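Local atomic coordinates of protein SMG-7 (Caenorhabditis elegans, PDB entry 3ZHE), a protein that takes part in nonsense-mediated mRNA decay as the partner of SMG-5 in a heterodimer of 14-3-3-like, phosphopeptide-binding domains. Residues 233-247 against 276-290. Numbering follows the deposited sequence.
Sequences IHFLLEIEDSSVHLQ and LEQRAVEYVKTIWCT
Tyr283, on helix 277-304, turns one face of its ring to the side chain of Ile239 in the loop joining helix 222-234 to helix 243-253. The one hydrogen bond between the segments runs from Ile239 N to Tyr283 OH (3.1 Å, N-H...O angle 147°). The same isoleucine makes a CH-pi contact, its CD1 3.8 Å from the Tyr283 ring centroid and only 13° off the normal; CG1 anti to the carbonyl carbon (chi1 -59°) and an extended CG1-CD1 arm bring CD1 there. Ser242 OG lies in the ring plane, and Leu246 CD1 also comes at the edge.

Apolar packing extends along the helix in both directions from Tyr283. Ile233 is a knob among Ala280, Tyr283, Val284 and Ile287, with CG2 3.8 Å from Val284 CG2. Leu246 and Ile287 cross at about a right angle, CD2 of Leu246 3.7 Å from CG1 of Ile287. Leu236, the positive-phi residue of the Schellman motif ending helix 222-234, rests CD2 on Ala280 CB (3.9 Å).

Among polar groups, Arg279 NH2 stands 2.8 Å from Leu236 O, which lies in the guanidinium plane. A leucine replacing Tyr283 would probably leave Ile239 N without this acceptor and Ile239 CD1 without its aromatic face. The seam is thus mainly apolar, the tyrosine hydroxyl probably steadying the loop backbone.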
ATOM      1  N   ILE B 233      13.284 -13.909  40.506  1.00106.23           N
ATOM      2  CA  ILE B 233      12.681 -15.228  40.360  1.00103.79           C
ATOM      3  C   ILE B 233      13.505 -16.070  39.393  1.00112.70           C
ATOM      4  O   ILE B 233      13.788 -17.243  39.652  1.00115.58           O
ATOM      5  CB  ILE B 233      11.229 -15.142  39.845  1.00 97.70           C
ATOM      6  CG1 ILE B 233      10.327 -14.465  40.876  1.00106.63           C
ATOM      7  CG2 ILE B 233      10.691 -16.525  39.532  1.00 87.71           C
ATOM      8  CD1 ILE B 233       8.894 -14.315  40.417  1.00107.89           C
ATOM      9  N   HIS B 234      13.898 -15.453  38.282  1.00114.49           N
ATOM     10  CA  HIS B 234      14.650 -16.140  37.234  1.00114.79           C
ATOM     11  C   HIS B 234      16.008 -16.653  37.710  1.00113.24           C
ATOM     12  O   HIS B 234      16.393 -17.782  37.408  1.00112.43           O
ATOM     13  CB  HIS B 234      14.849 -15.210  36.035  1.00121.16           C
ATOM     14  CG  HIS B 234      15.394 -15.898  34.821  1.00127.95           C
ATOM     15  ND1 HIS B 234      14.588 -16.332  33.791  1.00129.58           N
ATOM     16  CD2 HIS B 234      16.660 -16.227  34.474  1.00128.96           C
ATOM     17  CE1 HIS B 234      15.337 -16.898  32.860  1.00130.36           C
ATOM     18  NE2 HIS B 234      16.597 -16.847  33.251  1.00128.65           N
ATOM     19  N   PHE B 235      16.731 -15.820  38.451  1.00111.95           N
ATOM     20  CA  PHE B 235      18.075 -16.172  38.901  1.00113.68           C
ATOM     21  C   PHE B 235      18.083 -16.848  40.267  1.00117.46           C
ATOM     22  O   PHE B 235      19.129 -16.939  40.913  1.00119.87           O
ATOM     23  CB  PHE B 235      18.980 -14.938  38.928  1.00113.08           C
ATOM     24  CG  PHE B 235      19.321 -14.405  37.569  1.00111.18           C
ATOM     25  CD1 PHE B 235      20.223 -15.072  36.755  1.00115.54           C
ATOM     26  CD2 PHE B 235      18.748 -13.233  37.105  1.00109.85           C
ATOM     27  CE1 PHE B 235      20.542 -14.583  35.503  1.00118.07           C
ATOM     28  CE2 PHE B 235      19.063 -12.739  35.854  1.00110.58           C
ATOM     29  CZ  PHE B 235      19.961 -13.415  35.052  1.00115.05           C
ATOM     30  N   LEU B 236      16.914 -17.316  40.697  1.00114.71           N
ATOM     31  CA  LEU B 236      16.774 -18.038  41.959  1.00111.71           C
ATOM     32  C   LEU B 236      17.298 -17.243  43.153  1.00114.08           C
ATOM     33  O   LEU B 236      17.970 -17.790  44.027  1.00111.88           O
ATOM     34  CB  LEU B 236      17.473 -19.401  41.881  1.00110.16           C
ATOM     35  CG  LEU B 236      16.907 -20.402  40.869  1.00 90.32           C
ATOM     36  CD1 LEU B 236      17.791 -21.636  40.774  1.00102.77           C
ATOM     37  CD2 LEU B 236      15.483 -20.787  41.242  1.00 93.28           C
ATOM     38  N   LEU B 237      16.986 -15.951  43.183  1.00119.95           N
ATOM     39  CA  LEU B 237      17.416 -15.086  44.275  1.00125.74           C
ATOM     40  C   LEU B 237      16.268 -14.809  45.239  1.00126.93           C
ATOM     41  O   LEU B 237      15.098 -14.857  44.859  1.00119.26           O
ATOM     42  CB  LEU B 237      17.970 -13.769  43.729  1.00125.24           C
ATOM     43  CG  LEU B 237      19.099 -13.894  42.704  1.00122.07           C
ATOM     44  CD1 LEU B 237      19.609 -12.521  42.286  1.00122.91           C
ATOM     45  CD2 LEU B 237      20.229 -14.749  43.254  1.00121.98           C
ATOM     46  N   GLU B 238      16.613 -14.518  46.490  1.00135.64           N
ATOM     47  CA  GLU B 238      15.615 -14.254  47.519  1.00140.08           C
ATOM     48  C   GLU B 238      15.023 -12.855  47.371  1.00143.52           C
ATOM     49  O   GLU B 238      15.753 -11.866  47.326  1.00146.83           O
ATOM     50  CB  GLU B 238      16.233 -14.420  48.911  1.00142.33           C
ATOM     51  CG  GLU B 238      15.263 -14.198  50.064  1.00145.91           C
ATOM     52  CD  GLU B 238      15.915 -14.400  51.419  1.00155.41           C
ATOM     53  OE1 GLU B 238      17.131 -14.682  51.457  1.00162.19           O
ATOM     54  OE2 GLU B 238      15.214 -14.280  52.446  1.00156.03           O
ATOM     55  N   ILE B 239      13.698 -12.780  47.287  1.00141.38           N
ATOM     56  CA  ILE B 239      13.010 -11.498  47.199  1.00139.95           C
ATOM     57  C   ILE B 239      12.892 -10.866  48.582  1.00143.93           C
ATOM     58  O   ILE B 239      12.179 -11.380  49.447  1.00137.84           O
ATOM     59  CB  ILE B 239      11.617 -11.643  46.556  1.00135.44           C
ATOM     60  CG1 ILE B 239      11.744 -12.232  45.148  1.00127.40           C
ATOM     61  CG2 ILE B 239      10.906 -10.299  46.509  1.00137.69           C
ATOM     62  CD1 ILE B 239      10.432 -12.317  44.395  1.00119.78           C
ATOM     63  N   GLU B 240      13.599  -9.749  48.759  1.00149.95           N
ATOM     64  CA  GLU B 240      13.767  -9.059  50.043  1.00151.21           C
ATOM     65  C   GLU B 240      12.591  -9.142  51.014  1.00147.66           C
ATOM     66  O   GLU B 240      12.606  -9.948  51.945  1.00145.81           O
ATOM     67  CB  GLU B 240      14.128  -7.590  49.805  1.00153.72           C
ATOM     68  N   ASP B 241      11.579  -8.309  50.794  1.00152.07           N
ATOM     69  CA  ASP B 241      10.429  -8.253  51.691  1.00158.55           C
ATOM     70  C   ASP B 241       9.362  -9.276  51.304  1.00155.23           C
ATOM     71  O   ASP B 241       8.600  -9.739  52.153  1.00157.62           O
ATOM     72  CB  ASP B 241       9.835  -6.841  51.713  1.00161.61           C
ATOM     73  CG  ASP B 241       8.816  -6.654  52.819  1.00167.28           C
ATOM     74  OD1 ASP B 241       8.819  -7.458  53.775  1.00169.60           O
ATOM     75  OD2 ASP B 241       8.017  -5.698  52.736  1.00170.55           O
ATOM     76  N   SER B 242       9.323  -9.617  50.018  1.00148.07           N
ATOM     77  CA  SER B 242       8.390 -10.612  49.485  1.00139.03           C
ATOM     78  C   SER B 242       6.918 -10.217  49.623  1.00129.01           C
ATOM     79  O   SER B 242       6.330  -9.681  48.686  1.00124.47           O
ATOM     80  CB  SER B 242       8.642 -11.993  50.103  1.00141.03           C
ATOM     81  OG  SER B 242       7.622 -12.911  49.742  1.00138.93           O
ATOM     82  N   SER B 243       6.343 -10.481  50.796  1.00129.75           N
ATOM     83  CA  SER B 243       4.905 -10.320  51.050  1.00129.37           C
ATOM     84  C   SER B 243       4.249  -9.084  50.422  1.00135.98           C
ATOM     85  O   SER B 243       3.421  -9.200  49.514  1.00137.36           O
ATOM     86  CB  SER B 243       4.634 -10.340  52.558  1.00122.92           C
ATOM     87  OG  SER B 243       3.250 -10.200  52.833  1.00121.34           O
ATOM     88  N   VAL B 244       4.626  -7.907  50.911  1.00137.42           N
ATOM     89  CA  VAL B 244       4.065  -6.646  50.433  1.00133.89           C
ATOM     90  C   VAL B 244       4.312  -6.449  48.936  1.00134.54           C
ATOM     91  O   VAL B 244       3.382  -6.178  48.165  1.00136.01           O
ATOM     92  CB  VAL B 244       4.661  -5.452  51.205  1.00131.54           C
ATOM     93  CG1 VAL B 244       3.886  -4.179  50.900  1.00133.09           C
ATOM     94  CG2 VAL B 244       4.662  -5.734  52.699  1.00131.61           C
ATOM     95  N   HIS B 245       5.572  -6.601  48.540  1.00132.48           N
ATOM     96  CA  HIS B 245       5.984  -6.421  47.152  1.00129.41           C
ATOM     97  C   HIS B 245       5.242  -7.352  46.194  1.00128.79           C
ATOM     98  O   HIS B 245       4.675  -6.900  45.200  1.00129.17           O
ATOM     99  CB  HIS B 245       7.498  -6.609  47.021  1.00127.19           C
ATOM    100  CG  HIS B 245       8.294  -5.506  47.646  1.00131.00           C
ATOM    101  ND1 HIS B 245       9.345  -5.740  48.507  1.00135.76           N
ATOM    102  CD2 HIS B 245       8.191  -4.161  47.533  1.00132.29           C
ATOM    103  CE1 HIS B 245       9.853  -4.585  48.899  1.00137.51           C
ATOM    104  NE2 HIS B 245       9.173  -3.612  48.321  1.00135.67           N
ATOM    105  N   LEU B 246       5.242  -8.645  46.503  1.00126.94           N
ATOM    106  CA  LEU B 246       4.542  -9.630  45.684  1.00125.27           C
ATOM    107  C   LEU B 246       3.048  -9.340  45.618  1.00126.27           C
ATOM    108  O   LEU B 246       2.420  -9.521  44.573  1.00121.10           O
ATOM    109  CB  LEU B 246       4.759 -11.041  46.223  1.00126.37           C
ATOM    110  CG  LEU B 246       6.171 -11.618  46.187  1.00129.46           C
ATOM    111  CD1 LEU B 246       6.138 -13.058  46.659  1.00131.11           C
ATOM    112  CD2 LEU B 246       6.781 -11.511  44.798  1.00125.75           C
ATOM    113  N   GLN B 247       2.483  -8.904  46.740  1.00132.30           N
ATOM    114  CA  GLN B 247       1.069  -8.544  46.789  1.00131.51           C
ATOM    115  C   GLN B 247       0.752  -7.427  45.802  1.00123.09           C
ATOM    116  O   GLN B 247      -0.105  -7.585  44.928  1.00120.75           O
ATOM    117  CB  GLN B 247       0.666  -8.124  48.205  1.00139.96           C
ATOM    118  CG  GLN B 247       0.185  -9.267  49.078  1.00145.66           C
ATOM    119  CD  GLN B 247      -1.175  -9.784  48.657  1.00148.23           C
ATOM    120  OE1 GLN B 247      -1.941  -9.082  47.996  1.00149.75           O
ATOM    121  NE2 GLN B 247      -1.483 -11.017  49.036  1.00147.58           N
ATOM    122  N   LEU B 276      15.823 -24.370  45.560  1.00165.75           N
ATOM    123  CA  LEU B 276      15.625 -22.963  45.231  1.00160.35           C
ATOM    124  C   LEU B 276      14.445 -22.791  44.278  1.00147.03           C
ATOM    125  O   LEU B 276      13.665 -21.836  44.390  1.00142.79           O
ATOM    126  CB  LEU B 276      16.894 -22.387  44.601  1.00164.26           C
ATOM    127  CG  LEU B 276      18.150 -22.380  45.476  1.00166.42           C
ATOM    128  CD1 LEU B 276      19.374 -22.006  44.656  1.00166.65           C
ATOM    129  CD2 LEU B 276      17.980 -21.428  46.652  1.00165.34           C
ATOM    130  N   GLU B 277      14.323 -23.728  43.341  1.00139.76           N
ATOM    131  CA  GLU B 277      13.219 -23.731  42.388  1.00133.78           C
ATOM    132  C   GLU B 277      11.871 -23.748  43.101  1.00130.32           C
ATOM    133  O   GLU B 277      10.915 -23.132  42.639  1.00128.87           O
ATOM    134  CB  GLU B 277      13.328 -24.919  41.429  1.00138.41           C
ATOM    135  CG  GLU B 277      14.383 -24.749  40.350  1.00143.92           C
ATOM    136  CD  GLU B 277      14.274 -25.791  39.255  1.00145.35           C
ATOM    137  OE1 GLU B 277      14.351 -26.997  39.567  1.00150.65           O
ATOM    138  OE2 GLU B 277      14.104 -25.401  38.081  1.00139.81           O
ATOM    139  N   GLN B 278      11.809 -24.446  44.230  1.00127.98           N
ATOM    140  CA  GLN B 278      10.597 -24.486  45.040  1.00123.58           C
ATOM    141  C   GLN B 278      10.225 -23.088  45.527  1.00128.98           C
ATOM    142  O   GLN B 278       9.069 -22.664  45.420  1.00129.76           O
ATOM    143  CB  GLN B 278      10.786 -25.424  46.234  1.00116.70           C
ATOM    144  N   ARG B 279      11.216 -22.378  46.056  1.00130.81           N
ATOM    145  CA  ARG B 279      11.023 -21.022  46.557  1.00129.26           C
ATOM    146  C   ARG B 279      10.554 -20.088  45.446  1.00127.04           C
ATOM    147  O   ARG B 279       9.589 -19.331  45.614  1.00127.35           O
ATOM    148  CB  ARG B 279      12.324 -20.498  47.165  1.00130.84           C
ATOM    149  CG  ARG B 279      12.225 -19.098  47.733  1.00130.34           C
ATOM    150  CD  ARG B 279      13.561 -18.635  48.284  1.00132.27           C
ATOM    151  NE  ARG B 279      14.587 -18.564  47.250  1.00132.87           N
ATOM    152  CZ  ARG B 279      15.839 -18.174  47.467  1.00136.63           C
ATOM    153  NH1 ARG B 279      16.222 -17.820  48.686  1.00140.29           N
ATOM    154  NH2 ARG B 279      16.709 -18.138  46.466  1.00136.21           N
ATOM    155  N   ALA B 280      11.241 -20.151  44.308  1.00126.10           N
ATOM    156  CA  ALA B 280      10.891 -19.319  43.159  1.00124.50           C
ATOM    157  C   ALA B 280       9.458 -19.577  42.685  1.00125.95           C
ATOM    158  O   ALA B 280       8.675 -18.640  42.479  1.00128.18           O
ATOM    159  CB  ALA B 280      11.878 -19.544  42.025  1.00122.63           C
ATOM    160  N   VAL B 281       9.124 -20.854  42.523  1.00125.09           N
ATOM    161  CA  VAL B 281       7.786 -21.254  42.106  1.00121.85           C
ATOM    162  C   VAL B 281       6.742 -20.778  43.115  1.00120.97           C
ATOM    163  O   VAL B 281       5.622 -20.433  42.741  1.00116.28           O
ATOM    164  CB  VAL B 281       7.694 -22.788  41.894  1.00118.09           C
ATOM    165  CG1 VAL B 281       6.246 -23.250  41.790  1.00112.61           C
ATOM    166  CG2 VAL B 281       8.470 -23.196  40.650  1.00121.87           C
ATOM    167  N   GLU B 282       7.119 -20.735  44.391  1.00124.87           N
ATOM    168  CA  GLU B 282       6.220 -20.223  45.424  1.00125.39           C
ATOM    169  C   GLU B 282       5.989 -18.716  45.294  1.00123.03           C
ATOM    170  O   GLU B 282       4.867 -18.233  45.488  1.00128.23           O
ATOM    171  CB  GLU B 282       6.748 -20.555  46.821  1.00130.50           C
ATOM    172  CG  GLU B 282       5.828 -20.117  47.951  1.00135.64           C
ATOM    173  CD  GLU B 282       4.526 -20.899  47.991  1.00137.12           C
ATOM    174  OE1 GLU B 282       4.420 -21.932  47.295  1.00137.29           O
ATOM    175  OE2 GLU B 282       3.608 -20.479  48.725  1.00137.13           O
ATOM    176  N   TYR B 283       7.053 -17.977  44.985  1.00115.74           N
ATOM    177  CA  TYR B 283       6.932 -16.550  44.686  1.00111.38           C
ATOM    178  C   TYR B 283       5.922 -16.353  43.554  1.00103.69           C
ATOM    179  O   TYR B 283       4.949 -15.575  43.669  1.00104.44           O
ATOM    180  CB  TYR B 283       8.288 -15.982  44.256  1.00112.00           C
ATOM    181  CG  TYR B 283       9.284 -15.744  45.375  1.00117.48           C
ATOM    182  CD1 TYR B 283       8.908 -15.099  46.546  1.00120.22           C
ATOM    183  CD2 TYR B 283      10.605 -16.153  45.249  1.00123.82           C
ATOM    184  CE1 TYR B 283       9.818 -14.876  47.564  1.00125.46           C
ATOM    185  CE2 TYR B 283      11.523 -15.933  46.262  1.00128.96           C
ATOM    186  CZ  TYR B 283      11.123 -15.294  47.416  1.00131.06           C
ATOM    187  OH  TYR B 283      12.029 -15.072  48.427  1.00138.13           O
ATOM    188  N   VAL B 284       6.167 -17.076  42.463  1.00 98.69           N
ATOM    189  CA  VAL B 284       5.284 -17.064  41.301  1.00 98.34           C
ATOM    190  C   VAL B 284       3.841 -17.362  41.698  1.00101.83           C
ATOM    191  O   VAL B 284       2.913 -16.717  41.217  1.00102.39           O
ATOM    192  CB  VAL B 284       5.745 -18.083  40.236  1.00 94.85           C
ATOM    193  CG1 VAL B 284       4.756 -18.139  39.079  1.00 88.80           C
ATOM    194  CG2 VAL B 284       7.137 -17.732  39.736  1.00 94.40           C
ATOM    195  N   LYS B 285       3.665 -18.328  42.594  1.00104.03           N
ATOM    196  CA  LYS B 285       2.344 -18.715  43.072  1.00105.81           C
ATOM    197  C   LYS B 285       1.663 -17.560  43.793  1.00108.80           C
ATOM    198  O   LYS B 285       0.476 -17.306  43.588  1.00108.03           O
ATOM    199  CB  LYS B 285       2.446 -19.923  44.007  1.00105.86           C
ATOM    200  N   THR B 286       2.421 -16.864  44.636  1.00112.58           N
ATOM    201  CA  THR B 286       1.894 -15.704  45.352  1.00118.34           C
ATOM    202  C   THR B 286       1.381 -14.646  44.379  1.00109.53           C
ATOM    203  O   THR B 286       0.204 -14.248  44.436  1.00106.35           O
ATOM    204  CB  THR B 286       2.961 -15.073  46.269  1.00126.40           C
ATOM    205  OG1 THR B 286       3.442 -16.057  47.193  1.00 89.41           O
ATOM    206  CG2 THR B 286       2.379 -13.901  47.047  1.00 89.44           C
ATOM    207  N   ILE B 287       2.261 -14.205  43.480  1.00105.71           N
ATOM    208  CA  ILE B 287       1.881 -13.187  42.494  1.00102.01           C
ATOM    209  C   ILE B 287       0.658 -13.607  41.677  1.00100.65           C
ATOM    210  O   ILE B 287      -0.334 -12.870  41.575  1.00101.53           O
ATOM    211  CB  ILE B 287       3.038 -12.879  41.523  1.00 97.38           C
ATOM    212  CG1 ILE B 287       4.239 -12.318  42.284  1.00101.06           C
ATOM    213  CG2 ILE B 287       2.586 -11.904  40.442  1.00 91.20           C
ATOM    214  CD1 ILE B 287       5.405 -11.951  41.393  1.00101.19           C
ATOM    215  N   TRP B 288       0.747 -14.806  41.110  1.00 98.54           N
ATOM    216  CA  TRP B 288      -0.297 -15.390  40.277  1.00 96.64           C
ATOM    217  C   TRP B 288      -1.651 -15.403  40.977  1.00 93.22           C
ATOM    218  O   TRP B 288      -2.648 -14.944  40.422  1.00 87.45           O
ATOM    219  CB  TRP B 288       0.097 -16.817  39.902  1.00 96.45           C
ATOM    220  CG  TRP B 288      -0.604 -17.360  38.709  1.00 95.81           C
ATOM    221  CD1 TRP B 288      -1.784 -18.041  38.692  1.00100.52           C
ATOM    222  CD2 TRP B 288      -0.161 -17.283  37.350  1.00 88.63           C
ATOM    223  NE1 TRP B 288      -2.108 -18.390  37.403  1.00 98.04           N
ATOM    224  CE2 TRP B 288      -1.127 -17.936  36.561  1.00 90.96           C
ATOM    225  CE3 TRP B 288       0.956 -16.722  36.725  1.00 85.59           C
ATOM    226  CZ2 TRP B 288      -1.009 -18.044  35.178  1.00 89.51           C
ATOM    227  CZ3 TRP B 288       1.070 -16.830  35.351  1.00 86.54           C
ATOM    228  CH2 TRP B 288       0.092 -17.485  34.594  1.00 88.65           C
ATOM    229  N   CYS B 289      -1.679 -15.932  42.198  1.00 95.25           N
ATOM    230  CA  CYS B 289      -2.922 -16.023  42.959  1.00 99.10           C
ATOM    231  C   CYS B 289      -3.495 -14.653  43.308  1.00100.37           C
ATOM    232  O   CYS B 289      -4.711 -14.448  43.227  1.00100.26           O
ATOM    233  CB  CYS B 289      -2.730 -16.862  44.224  1.00102.66           C
ATOM    234  SG  CYS B 289      -2.677 -18.643  43.927  1.00114.93           S
ATOM    235  N   THR B 290      -2.628 -13.720  43.696  1.00101.63           N
ATOM    236  CA  THR B 290      -3.077 -12.356  43.972  1.00104.11           C
ATOM    237  C   THR B 290      -3.775 -11.763  42.745  1.00102.30           C
ATOM    238  O   THR B 290      -4.893 -11.226  42.837  1.00 97.96           O
ATOM    239  CB  THR B 290      -1.907 -11.445  44.391  1.00108.29           C
ATOM    240  OG1 THR B 290      -1.387 -11.881  45.654  1.00111.65           O
ATOM    241  CG2 THR B 290      -2.371 -10.001  44.514  1.00110.06           C
TER